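Local coordinates for DNA polymerase III subunit beta (Pseudomonas aeruginosa, PDB 4TSZ), which tethers DNA polymerases and other proteins to DNA, so that synthesis becomes processive, at residues M2-Q7 with Q41-T46; I225-T228 with T233-S236; G282-L287 with K293-N298. All blocks are in the same frame, centred on the assembly; numbering follows the deposited sequence.

In the fold
The three contacts follow one another along the chain, one in each of its three successive domains. Contact 1 lies in the N-terminal domain, where strand 3-7 of a four-stranded sheet faces strand 42-48 of an eight-stranded one. Contact 2, the hairpin of strands 224-228 and 232-237 in the central domain, belongs to that same eight-stranded sheet, which runs continuously across the domain junction; the two centres are about 21 Å apart. Contact 3 is a hairpin of the C-terminal domain, with its centre about 60 Å from that of contact 1 and about 44 Å from that of contact 2. The spacing follows the chain's arc, two copies of which make up the ring-shaped dimer known for this family.

Contact 1 (M2-Q7 with Q41-T46); sequences MHFTIQ and QQLSLT
Leu-43 meets the ring of Phe-4 with both of its methyls, which come to the outer end of the ring and share CZ. CD1 leans to the CE1 side and sits over one face in a CH-pi contact, 4.3 Å from the centroid of the Phe-4 ring and 28° off its normal. The other methyl, CD2, leans to the opposite side, 3.7 Å from Phe-4 CE2. CD2 does double duty, since Ile-6 CD1 also touches it at 4.0 Å, and the leucine thus bridges two residues that point to the same side of strand 3-7. Both side chains meet Leu-43 at about a right angle. With chi1 at 171°, Leu-43 holds CG opposite its backbone N and stretches its fork across to the other strand. At the rim of the Phe-4 ring, in the ring plane, lies the methyl CE of Met-2, 3.6 Å from Phe-4 CE1. The three touching residues are all buried and meet through carbon alone. Val-38 packs on Phe-4 and Leu-43 alike, while Ile-91 and Leu-60 also touch Phe-4. The strands are not sheet neighbours: the CA atoms of Phe-4 and Leu-43 stand 8.6 Å apart, and side chains fill the gap. Apolar side chains joining two separate sheets in this way form part of the core of the N-terminal domain of the DNA polymerase III beta subunit.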
ATOM      1  N   MET E   2     -25.472 -23.345 -20.712  1.00 59.00           N
ATOM      2  CA  MET E   2     -24.037 -23.455 -20.446  1.00 56.86           C
ATOM      3  C   MET E   2     -23.820 -24.085 -19.051  1.00 56.26           C
ATOM      4  O   MET E   2     -24.496 -23.713 -18.089  1.00 54.37           O
ATOM      5  CB  MET E   2     -23.402 -22.055 -20.516  1.00 58.02           C
ATOM      6  CG  MET E   2     -21.892 -22.055 -20.522  1.00 61.43           C
ATOM      7  SD  MET E   2     -21.228 -20.382 -20.309  1.00 64.15           S
ATOM      8  CE  MET E   2     -21.008 -20.365 -18.557  1.00 60.45           C
ATOM      9  N   HIS E   3     -22.935 -25.088 -18.974  1.00 50.41           N
ATOM     10  CA  HIS E   3     -22.630 -25.812 -17.742  1.00 48.84           C
ATOM     11  C   HIS E   3     -21.276 -26.478 -17.826  1.00 52.23           C
ATOM     12  O   HIS E   3     -20.963 -27.109 -18.830  1.00 51.90           O
ATOM     13  CB  HIS E   3     -23.718 -26.850 -17.388  1.00 50.10           C
ATOM     14  CG  HIS E   3     -23.321 -27.768 -16.270  1.00 54.15           C
ATOM     15  ND1 HIS E   3     -22.941 -29.075 -16.511  1.00 57.11           N
ATOM     16  CD2 HIS E   3     -23.164 -27.508 -14.949  1.00 55.29           C
ATOM     17  CE1 HIS E   3     -22.616 -29.580 -15.332  1.00 56.67           C
ATOM     18  NE2 HIS E   3     -22.740 -28.677 -14.364  1.00 56.08           N
ATOM     19  N   PHE E   4     -20.476 -26.351 -16.757  1.00 47.88           N
ATOM     20  CA  PHE E   4     -19.148 -26.951 -16.668  1.00 47.29           C
ATOM     21  C   PHE E   4     -18.696 -27.094 -15.213  1.00 50.92           C
ATOM     22  O   PHE E   4     -19.238 -26.446 -14.314  1.00 49.85           O
ATOM     23  CB  PHE E   4     -18.108 -26.144 -17.493  1.00 47.67           C
ATOM     24  CG  PHE E   4     -17.848 -24.733 -17.023  1.00 46.96           C
ATOM     25  CD1 PHE E   4     -18.659 -23.678 -17.442  1.00 48.29           C
ATOM     26  CD2 PHE E   4     -16.782 -24.451 -16.177  1.00 48.29           C
ATOM     27  CE1 PHE E   4     -18.410 -22.369 -17.015  1.00 47.78           C
ATOM     28  CE2 PHE E   4     -16.546 -23.145 -15.738  1.00 50.12           C
ATOM     29  CZ  PHE E   4     -17.364 -22.110 -16.157  1.00 46.81           C
ATOM     30  N   THR E   5     -17.715 -27.967 -14.999  1.00 48.79           N
ATOM     31  CA  THR E   5     -17.043 -28.188 -13.724  1.00 48.85           C
ATOM     32  C   THR E   5     -15.576 -27.823 -13.939  1.00 52.98           C
ATOM     33  O   THR E   5     -15.031 -28.028 -15.041  1.00 50.70           O
ATOM     34  CB  THR E   5     -17.253 -29.603 -13.151  1.00 54.83           C
ATOM     35  OG1 THR E   5     -16.890 -30.585 -14.118  1.00 59.04           O
ATOM     36  CG2 THR E   5     -18.671 -29.837 -12.673  1.00 49.27           C
ATOM     37  N   ILE E   6     -14.965 -27.223 -12.903  1.00 49.67           N
ATOM     38  CA  ILE E   6     -13.579 -26.757 -12.937  1.00 49.41           C
ATOM     39  C   ILE E   6     -12.989 -26.709 -11.515  1.00 52.86           C
ATOM     40  O   ILE E   6     -13.700 -26.390 -10.555  1.00 50.60           O
ATOM     41  CB  ILE E   6     -13.502 -25.366 -13.678  1.00 51.41           C
ATOM     42  CG1 ILE E   6     -12.047 -24.932 -13.993  1.00 51.98           C
ATOM     43  CG2 ILE E   6     -14.324 -24.258 -12.973  1.00 50.29           C
ATOM     44  CD1 ILE E   6     -11.889 -23.923 -15.140  1.00 55.55           C
ATOM     45  N   GLN E   7     -11.689 -27.021 -11.386  1.00 49.92           N
ATOM     46  CA  GLN E   7     -10.976 -26.934 -10.115  1.00 49.41           C
ATOM     47  C   GLN E   7     -10.758 -25.462  -9.827  1.00 49.69           C
ATOM     48  O   GLN E   7     -10.536 -24.685 -10.759  1.00 47.05           O
ATOM     49  CB  GLN E   7      -9.613 -27.650 -10.189  1.00 52.03           C
ATOM     50  CG  GLN E   7      -9.692 -29.172 -10.150  1.00 77.99           C
ATOM     51  CD  GLN E   7      -9.981 -29.715  -8.770  1.00100.45           C
ATOM     52  OE1 GLN E   7     -11.059 -30.264  -8.510  1.00 95.01           O
ATOM     53  NE2 GLN E   7      -9.026 -29.574  -7.853  1.00 93.88           N
ATOM     54  N   GLN E  41     -14.723 -28.693 -25.185  1.00 57.30           N
ATOM     55  CA  GLN E  41     -14.066 -28.873 -23.888  1.00 55.85           C
ATOM     56  C   GLN E  41     -13.135 -27.698 -23.522  1.00 56.70           C
ATOM     57  O   GLN E  41     -12.162 -27.876 -22.782  1.00 56.12           O
ATOM     58  CB  GLN E  41     -13.371 -30.247 -23.801  1.00 58.78           C
ATOM     59  CG  GLN E  41     -14.341 -31.437 -23.796  1.00 67.04           C
ATOM     60  CD  GLN E  41     -15.341 -31.390 -22.664  1.00 80.21           C
ATOM     61  OE1 GLN E  41     -14.986 -31.323 -21.481  1.00 73.72           O
ATOM     62  NE2 GLN E  41     -16.620 -31.419 -23.004  1.00 71.29           N
ATOM     63  N   GLN E  42     -13.448 -26.490 -24.035  1.00 51.57           N
ATOM     64  CA  GLN E  42     -12.672 -25.290 -23.749  1.00 50.55           C
ATOM     65  C   GLN E  42     -13.520 -24.171 -23.176  1.00 53.00           C
ATOM     66  O   GLN E  42     -14.575 -23.835 -23.725  1.00 51.25           O
ATOM     67  CB  GLN E  42     -11.901 -24.781 -24.979  1.00 52.73           C
ATOM     68  CG  GLN E  42     -10.880 -23.668 -24.636  1.00 72.55           C
ATOM     69  CD  GLN E  42     -10.177 -23.093 -25.841  1.00 94.36           C
ATOM     70  OE1 GLN E  42     -10.757 -22.338 -26.627  1.00 87.22           O
ATOM     71  NE2 GLN E  42      -8.896 -23.404 -25.988  1.00 87.51           N
ATOM     72  N   LEU E  43     -13.023 -23.577 -22.078  1.00 49.05           N
ATOM     73  CA  LEU E  43     -13.596 -22.399 -21.453  1.00 47.34           C
ATOM     74  C   LEU E  43     -12.683 -21.214 -21.791  1.00 50.88           C
ATOM     75  O   LEU E  43     -11.469 -21.283 -21.584  1.00 50.44           O
ATOM     76  CB  LEU E  43     -13.739 -22.555 -19.918  1.00 46.74           C
ATOM     77  CG  LEU E  43     -14.139 -21.285 -19.126  1.00 50.12           C
ATOM     78  CD1 LEU E  43     -15.601 -20.878 -19.389  1.00 49.88           C
ATOM     79  CD2 LEU E  43     -13.893 -21.469 -17.638  1.00 51.65           C
ATOM     80  N   SER E  44     -13.276 -20.137 -22.314  1.00 47.49           N
ATOM     81  CA  SER E  44     -12.566 -18.896 -22.610  1.00 46.50           C
ATOM     82  C   SER E  44     -13.127 -17.827 -21.700  1.00 51.05           C
ATOM     83  O   SER E  44     -14.344 -17.772 -21.493  1.00 51.23           O
ATOM     84  CB  SER E  44     -12.730 -18.496 -24.074  1.00 48.92           C
ATOM     85  OG  SER E  44     -12.063 -19.418 -24.922  1.00 58.69           O
ATOM     86  N   LEU E  45     -12.244 -17.001 -21.127  1.00 47.61           N
ATOM     87  CA  LEU E  45     -12.614 -15.907 -20.222  1.00 46.23           C
ATOM     88  C   LEU E  45     -12.090 -14.620 -20.831  1.00 48.66           C
ATOM     89  O   LEU E  45     -10.897 -14.524 -21.110  1.00 48.62           O
ATOM     90  CB  LEU E  45     -12.037 -16.111 -18.791  1.00 46.31           C
ATOM     91  CG  LEU E  45     -12.477 -17.366 -18.021  1.00 52.26           C
ATOM     92  CD1 LEU E  45     -11.523 -18.525 -18.267  1.00 54.34           C
ATOM     93  CD2 LEU E  45     -12.533 -17.089 -16.535  1.00 55.92           C
ATOM     94  N   THR E  46     -12.978 -13.648 -21.074  1.00 44.77           N
ATOM     95  CA  THR E  46     -12.586 -12.379 -21.679  1.00 44.28           C
ATOM     96  C   THR E  46     -12.944 -11.171 -20.812  1.00 48.30           C
ATOM     97  O   THR E  46     -14.067 -11.066 -20.324  1.00 47.57           O
ATOM     98  CB  THR E  46     -13.138 -12.269 -23.114  1.00 49.48           C
ATOM     99  OG1 THR E  46     -12.760 -13.429 -23.862  1.00 49.75           O
ATOM    100  CG2 THR E  46     -12.668 -11.005 -23.837  1.00 46.05           C
TER

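Contact 2 (I225-T228 with T233-S236); sequences IRAT and TFTS
Arg-226 lays its aliphatic stem over the methyl of Thr-233, with Arg-226 CD 3.8 Å from Thr-233 CG2, and its CG also approaches the hydroxyl of Thr-235. The stem is extended up to a bend at chi3 (75°), which turns the guanidinium off that line; there NH1 makes a salt bridge to Glu-122 OE2, while Thr-235 OG1 is hydrogen-bonded to Glu-122 OE1. Thr-228 stands beside Thr-233 on the same face, the two side chains pointing the same way. Beneath them the antiparallel backbones are tied by two hydrogen-bonded pairs. Ala-227 N bonds to Phe-234 O at 2.8 Å. The return bond, Phe-234 N to Ala-227 O, is 2.7 Å and almost straight at 176°; Ile-225 and Ser-236 form the other pair. On the opposite face Ala-227 CB lies 4.1 Å from Phe-234 CD1, and Ile-225 CG2 meets Ser-236 CB at 3.8 Å. There Leu-205 of helix 199-208 packs on both Ala-227 and Phe-234, while Val-197 of strand 193-198 meets Ile-225 and Ser-236. Within the sheet, strand 215-221 flanks 224-228, and strand 52-59 of the N-terminal domain flanks 232-237, so the hairpin stands at the seam where two domains share one sheet.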
ATOM      1  N   ILE E 225      -2.230  -4.295 -31.661  1.00 51.34           N
ATOM      2  CA  ILE E 225      -1.095  -5.137 -31.291  1.00 49.90           C
ATOM      3  C   ILE E 225      -1.679  -6.353 -30.571  1.00 52.35           C
ATOM      4  O   ILE E 225      -2.577  -6.199 -29.738  1.00 51.81           O
ATOM      5  CB  ILE E 225       0.055  -4.441 -30.488  1.00 51.69           C
ATOM      6  CG1 ILE E 225       1.214  -5.454 -30.206  1.00 52.11           C
ATOM      7  CG2 ILE E 225      -0.460  -3.761 -29.188  1.00 49.48           C
ATOM      8  CD1 ILE E 225       2.525  -4.896 -29.680  1.00 57.22           C
ATOM      9  N   ARG E 226      -1.183  -7.552 -30.900  1.00 48.61           N
ATOM     10  CA  ARG E 226      -1.615  -8.782 -30.248  1.00 47.87           C
ATOM     11  C   ARG E 226      -0.404  -9.530 -29.688  1.00 52.95           C
ATOM     12  O   ARG E 226       0.611  -9.664 -30.369  1.00 53.38           O
ATOM     13  CB  ARG E 226      -2.430  -9.678 -31.201  1.00 49.57           C
ATOM     14  CG  ARG E 226      -3.232 -10.753 -30.466  1.00 57.97           C
ATOM     15  CD  ARG E 226      -3.941 -11.704 -31.406  1.00 67.01           C
ATOM     16  NE  ARG E 226      -3.011 -12.659 -32.012  1.00 81.50           N
ATOM     17  CZ  ARG E 226      -3.321 -13.481 -33.011  1.00 92.31           C
ATOM     18  NH1 ARG E 226      -4.537 -13.461 -33.544  1.00 71.79           N
ATOM     19  NH2 ARG E 226      -2.410 -14.311 -33.500  1.00 81.65           N
ATOM     20  N   ALA E 227      -0.518  -9.994 -28.439  1.00 49.55           N
ATOM     21  CA  ALA E 227       0.505 -10.769 -27.742  1.00 49.88           C
ATOM     22  C   ALA E 227      -0.142 -12.050 -27.228  1.00 56.60           C
ATOM     23  O   ALA E 227      -1.124 -11.983 -26.489  1.00 55.40           O
ATOM     24  CB  ALA E 227       1.096  -9.964 -26.596  1.00 48.64           C
ATOM     25  N   THR E 228       0.369 -13.214 -27.671  1.00 56.63           N
ATOM     26  CA  THR E 228      -0.159 -14.539 -27.320  1.00 57.61           C
ATOM     27  C   THR E 228       0.892 -15.384 -26.594  1.00 63.61           C
ATOM     28  O   THR E 228       2.022 -15.464 -27.064  1.00 64.48           O
ATOM     29  CB  THR E 228      -0.693 -15.248 -28.595  1.00 63.73           C
ATOM     30  OG1 THR E 228      -1.576 -14.370 -29.295  1.00 62.17           O
ATOM     31  CG2 THR E 228      -1.413 -16.552 -28.288  1.00 62.25           C
ATOM     32  N   THR E 233      -4.233 -14.278 -24.442  1.00 54.72           N
ATOM     33  CA  THR E 233      -4.182 -13.462 -25.650  1.00 53.61           C
ATOM     34  C   THR E 233      -4.468 -12.030 -25.208  1.00 53.59           C
ATOM     35  O   THR E 233      -5.532 -11.740 -24.641  1.00 51.30           O
ATOM     36  CB  THR E 233      -5.132 -13.944 -26.764  1.00 60.00           C
ATOM     37  OG1 THR E 233      -4.790 -15.277 -27.129  1.00 64.58           O
ATOM     38  CG2 THR E 233      -5.072 -13.054 -28.003  1.00 54.94           C
ATOM     39  N   PHE E 234      -3.497 -11.152 -25.436  1.00 48.10           N
ATOM     40  CA  PHE E 234      -3.599  -9.741 -25.110  1.00 46.54           C
ATOM     41  C   PHE E 234      -3.770  -8.978 -26.409  1.00 49.18           C
ATOM     42  O   PHE E 234      -2.988  -9.169 -27.336  1.00 49.53           O
ATOM     43  CB  PHE E 234      -2.343  -9.267 -24.340  1.00 48.19           C
ATOM     44  CG  PHE E 234      -2.149  -7.767 -24.245  1.00 48.59           C
ATOM     45  CD1 PHE E 234      -1.509  -7.063 -25.263  1.00 51.57           C
ATOM     46  CD2 PHE E 234      -2.564  -7.068 -23.124  1.00 50.02           C
ATOM     47  CE1 PHE E 234      -1.332  -5.682 -25.178  1.00 52.02           C
ATOM     48  CE2 PHE E 234      -2.372  -5.687 -23.031  1.00 52.41           C
ATOM     49  CZ  PHE E 234      -1.756  -5.003 -24.060  1.00 50.80           C
ATOM     50  N   THR E 235      -4.783  -8.113 -26.473  1.00 44.45           N
ATOM     51  CA  THR E 235      -5.006  -7.256 -27.634  1.00 44.98           C
ATOM     52  C   THR E 235      -5.171  -5.824 -27.165  1.00 46.98           C
ATOM     53  O   THR E 235      -5.919  -5.562 -26.228  1.00 45.93           O
ATOM     54  CB  THR E 235      -6.183  -7.726 -28.516  1.00 51.39           C
ATOM     55  OG1 THR E 235      -6.111  -9.138 -28.714  1.00 54.59           O
ATOM     56  CG2 THR E 235      -6.197  -7.042 -29.870  1.00 49.01           C
ATOM     57  N   SER E 236      -4.456  -4.904 -27.804  1.00 43.74           N
ATOM     58  CA  SER E 236      -4.557  -3.486 -27.501  1.00 42.58           C
ATOM     59  C   SER E 236      -4.735  -2.706 -28.779  1.00 46.42           C
ATOM     60  O   SER E 236      -4.101  -3.006 -29.786  1.00 44.16           O
ATOM     61  CB  SER E 236      -3.314  -2.994 -26.758  1.00 44.90           C
ATOM     62  OG  SER E 236      -3.354  -1.596 -26.523  1.00 48.50           O
TER

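Contact 3 (G282-L287 with K293-N298); sequences GIRLQL and KIQANN
Lys-293 and Gln-286 exchange two backbone hydrogen bonds near the turn of an antiparallel beta hairpin, part of a four-stranded sheet in the C-terminal domain. Lys-293 N reaches Gln-286 O at 2.8 Å, tilted 26° out of the carbonyl plane, and the return bond runs from Gln-286 N to Lys-293 O. The lysine stem is extended beyond CG and leads away from the partner strand; its CB still lies 3.9 Å from Gln-286 CB. Ile-294 points to the buried face, where its two branches divide the work: the methyl CG2 packs on Ile-283 CD1 at 3.9 Å, and CG2 together with the methylene CG1 touches Leu-285 CD1. Phe-269 of helix 262-273 touches all three of these side chains. Gln-295 faces the other way. Its backbone pairs with Arg-284, the bond from Arg-284 N to Gln-295 O being short and nearly linear (2.7 Å, 175°). Its side chain, bent at chi2, carries the amide over one face of the Arg-284 guanidinium, the planes 32° apart. Gln-295 NE2 rides above that face, displaced toward the rim, and is 3.2 Å from Arg-284 NH2; both are donors, so the amide rests on the guanidinium by packing and not by a hydrogen bond. Next comes Ala-296, back on the buried side, with CB 3.7 Å from Ile-283 CG2. Past Asn-297 the strand ends, and Asn-298 packs on Lys-75 of the second subunit, while its ND2 donates a hydrogen bond to Glu-302 OE1 of its own chain.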
ATOM      1  N   GLY E 282      14.624  21.036  -9.228  1.00 38.26           N
ATOM      2  CA  GLY E 282      15.881  21.469  -9.815  1.00 38.21           C
ATOM      3  C   GLY E 282      17.079  21.297  -8.916  1.00 43.01           C
ATOM      4  O   GLY E 282      17.036  21.611  -7.722  1.00 44.13           O
ATOM      5  N   ILE E 283      18.155  20.766  -9.503  1.00 40.07           N
ATOM      6  CA  ILE E 283      19.460  20.607  -8.867  1.00 40.30           C
ATOM      7  C   ILE E 283      20.499  21.223  -9.781  1.00 45.15           C
ATOM      8  O   ILE E 283      20.283  21.320 -10.997  1.00 44.89           O
ATOM      9  CB  ILE E 283      19.810  19.151  -8.453  1.00 42.52           C
ATOM     10  CG1 ILE E 283      19.873  18.190  -9.666  1.00 42.75           C
ATOM     11  CG2 ILE E 283      18.897  18.653  -7.321  1.00 42.10           C
ATOM     12  CD1 ILE E 283      20.660  16.946  -9.454  1.00 53.66           C
ATOM     13  N   ARG E 284      21.604  21.668  -9.201  1.00 43.72           N
ATOM     14  CA  ARG E 284      22.709  22.236  -9.952  1.00 45.32           C
ATOM     15  C   ARG E 284      23.892  21.278  -9.886  1.00 49.35           C
ATOM     16  O   ARG E 284      24.258  20.795  -8.811  1.00 48.77           O
ATOM     17  CB  ARG E 284      23.086  23.625  -9.426  1.00 47.84           C
ATOM     18  CG  ARG E 284      24.169  24.325 -10.260  1.00 60.36           C
ATOM     19  CD  ARG E 284      24.689  25.564  -9.572  1.00 70.71           C
ATOM     20  NE  ARG E 284      25.425  25.235  -8.348  1.00 74.70           N
ATOM     21  CZ  ARG E 284      25.913  26.136  -7.500  1.00 88.05           C
ATOM     22  NH1 ARG E 284      25.748  27.435  -7.728  1.00 70.43           N
ATOM     23  NH2 ARG E 284      26.567  25.745  -6.413  1.00 76.91           N
ATOM     24  N   LEU E 285      24.464  20.994 -11.056  1.00 46.68           N
ATOM     25  CA  LEU E 285      25.622  20.132 -11.223  1.00 46.56           C
ATOM     26  C   LEU E 285      26.825  20.996 -11.599  1.00 51.42           C
ATOM     27  O   LEU E 285      26.714  21.873 -12.458  1.00 51.01           O
ATOM     28  CB  LEU E 285      25.326  19.111 -12.343  1.00 46.24           C
ATOM     29  CG  LEU E 285      24.969  17.660 -11.982  1.00 49.74           C
ATOM     30  CD1 LEU E 285      24.067  17.551 -10.772  1.00 48.74           C
ATOM     31  CD2 LEU E 285      24.368  16.938 -13.170  1.00 51.06           C
ATOM     32  N   GLN E 286      27.959  20.776 -10.927  1.00 48.80           N
ATOM     33  CA  GLN E 286      29.209  21.450 -11.245  1.00 49.75           C
ATOM     34  C   GLN E 286      30.243  20.378 -11.476  1.00 53.12           C
ATOM     35  O   GLN E 286      30.694  19.720 -10.534  1.00 50.94           O
ATOM     36  CB  GLN E 286      29.636  22.456 -10.173  1.00 52.05           C
ATOM     37  CG  GLN E 286      28.798  23.732 -10.186  1.00 65.14           C
ATOM     38  CD  GLN E 286      29.109  24.670  -9.042  1.00 83.79           C
ATOM     39  OE1 GLN E 286      28.899  25.881  -9.141  1.00 80.31           O
ATOM     40  NE2 GLN E 286      29.580  24.144  -7.911  1.00 71.91           N
ATOM     41  N   LEU E 287      30.532  20.136 -12.757  1.00 51.92           N
ATOM     42  CA  LEU E 287      31.486  19.137 -13.207  1.00 52.78           C
ATOM     43  C   LEU E 287      32.857  19.758 -13.416  1.00 60.45           C
ATOM     44  O   LEU E 287      32.968  20.841 -13.984  1.00 62.28           O
ATOM     45  CB  LEU E 287      30.971  18.486 -14.508  1.00 52.21           C
ATOM     46  CG  LEU E 287      31.826  17.387 -15.144  1.00 56.74           C
ATOM     47  CD1 LEU E 287      31.828  16.102 -14.302  1.00 55.99           C
ATOM     48  CD2 LEU E 287      31.378  17.119 -16.570  1.00 57.29           C
ATOM     49  N   LYS E 293      30.033  18.145  -8.258  1.00 49.91           N
ATOM     50  CA  LYS E 293      29.434  18.854  -7.126  1.00 49.35           C
ATOM     51  C   LYS E 293      27.937  18.981  -7.412  1.00 51.15           C
ATOM     52  O   LYS E 293      27.561  19.389  -8.515  1.00 50.85           O
ATOM     53  CB  LYS E 293      30.055  20.248  -6.934  1.00 53.09           C
ATOM     54  CG  LYS E 293      31.514  20.255  -6.484  1.00 70.15           C
ATOM     55  CD  LYS E 293      31.987  21.692  -6.277  1.00 82.62           C
ATOM     56  CE  LYS E 293      33.474  21.817  -6.056  1.00 94.61           C
ATOM     57  NZ  LYS E 293      33.880  23.230  -5.842  1.00102.89           N
ATOM     58  N   ILE E 294      27.092  18.586  -6.443  1.00 45.47           N
ATOM     59  CA  ILE E 294      25.636  18.646  -6.556  1.00 44.43           C
ATOM     60  C   ILE E 294      25.076  19.603  -5.514  1.00 47.70           C
ATOM     61  O   ILE E 294      25.415  19.505  -4.334  1.00 47.30           O
ATOM     62  CB  ILE E 294      24.962  17.246  -6.467  1.00 46.89           C
ATOM     63  CG1 ILE E 294      25.673  16.212  -7.365  1.00 47.05           C
ATOM     64  CG2 ILE E 294      23.435  17.327  -6.777  1.00 47.04           C
ATOM     65  CD1 ILE E 294      25.588  14.816  -6.860  1.00 51.74           C
ATOM     66  N   GLN E 295      24.213  20.521  -5.952  1.00 44.20           N
ATOM     67  CA  GLN E 295      23.578  21.477  -5.055  1.00 44.54           C
ATOM     68  C   GLN E 295      22.074  21.554  -5.336  1.00 47.46           C
ATOM     69  O   GLN E 295      21.649  21.489  -6.490  1.00 45.51           O
ATOM     70  CB  GLN E 295      24.245  22.856  -5.175  1.00 47.17           C
ATOM     71  CG  GLN E 295      23.817  23.858  -4.116  1.00 70.52           C
ATOM     72  CD  GLN E 295      23.259  25.111  -4.739  1.00 98.94           C
ATOM     73  OE1 GLN E 295      22.179  25.114  -5.345  1.00 96.15           O
ATOM     74  NE2 GLN E 295      23.980  26.213  -4.585  1.00 94.27           N
ATOM     75  N   ALA E 296      21.283  21.677  -4.265  1.00 44.63           N
ATOM     76  CA  ALA E 296      19.837  21.827  -4.329  1.00 43.81           C
ATOM     77  C   ALA E 296      19.364  22.817  -3.279  1.00 49.85           C
ATOM     78  O   ALA E 296      19.852  22.815  -2.143  1.00 49.53           O
ATOM     79  CB  ALA E 296      19.150  20.490  -4.122  1.00 43.15           C
ATOM     80  N   ASN E 297      18.408  23.667  -3.663  1.00 47.89           N
ATOM     81  CA  ASN E 297      17.783  24.628  -2.754  1.00 48.75           C
ATOM     82  C   ASN E 297      16.307  24.793  -3.046  1.00 51.24           C
ATOM     83  O   ASN E 297      15.845  24.447  -4.140  1.00 49.92           O
ATOM     84  CB  ASN E 297      18.543  25.962  -2.640  1.00 53.07           C
ATOM     85  CG  ASN E 297      18.810  26.653  -3.948  1.00 73.50           C
ATOM     86  OD1 ASN E 297      17.900  27.159  -4.609  1.00 72.00           O
ATOM     87  ND2 ASN E 297      20.072  26.714  -4.329  1.00 63.12           N
ATOM     88  N   ASN E 298      15.551  25.232  -2.035  1.00 47.74           N
ATOM     89  CA  ASN E 298      14.110  25.367  -2.137  1.00 46.63           C
ATOM     90  C   ASN E 298      13.642  26.811  -1.805  1.00 53.44           C
ATOM     91  O   ASN E 298      14.488  27.628  -1.417  1.00 54.30           O
ATOM     92  CB  ASN E 298      13.431  24.271  -1.268  1.00 41.43           C
ATOM     93  CG  ASN E 298      13.669  24.368   0.224  1.00 46.02           C
ATOM     94  OD1 ASN E 298      13.999  25.424   0.775  1.00 42.49           O
ATOM     95  ND2 ASN E 298      13.424  23.274   0.927  1.00 36.54           N
TER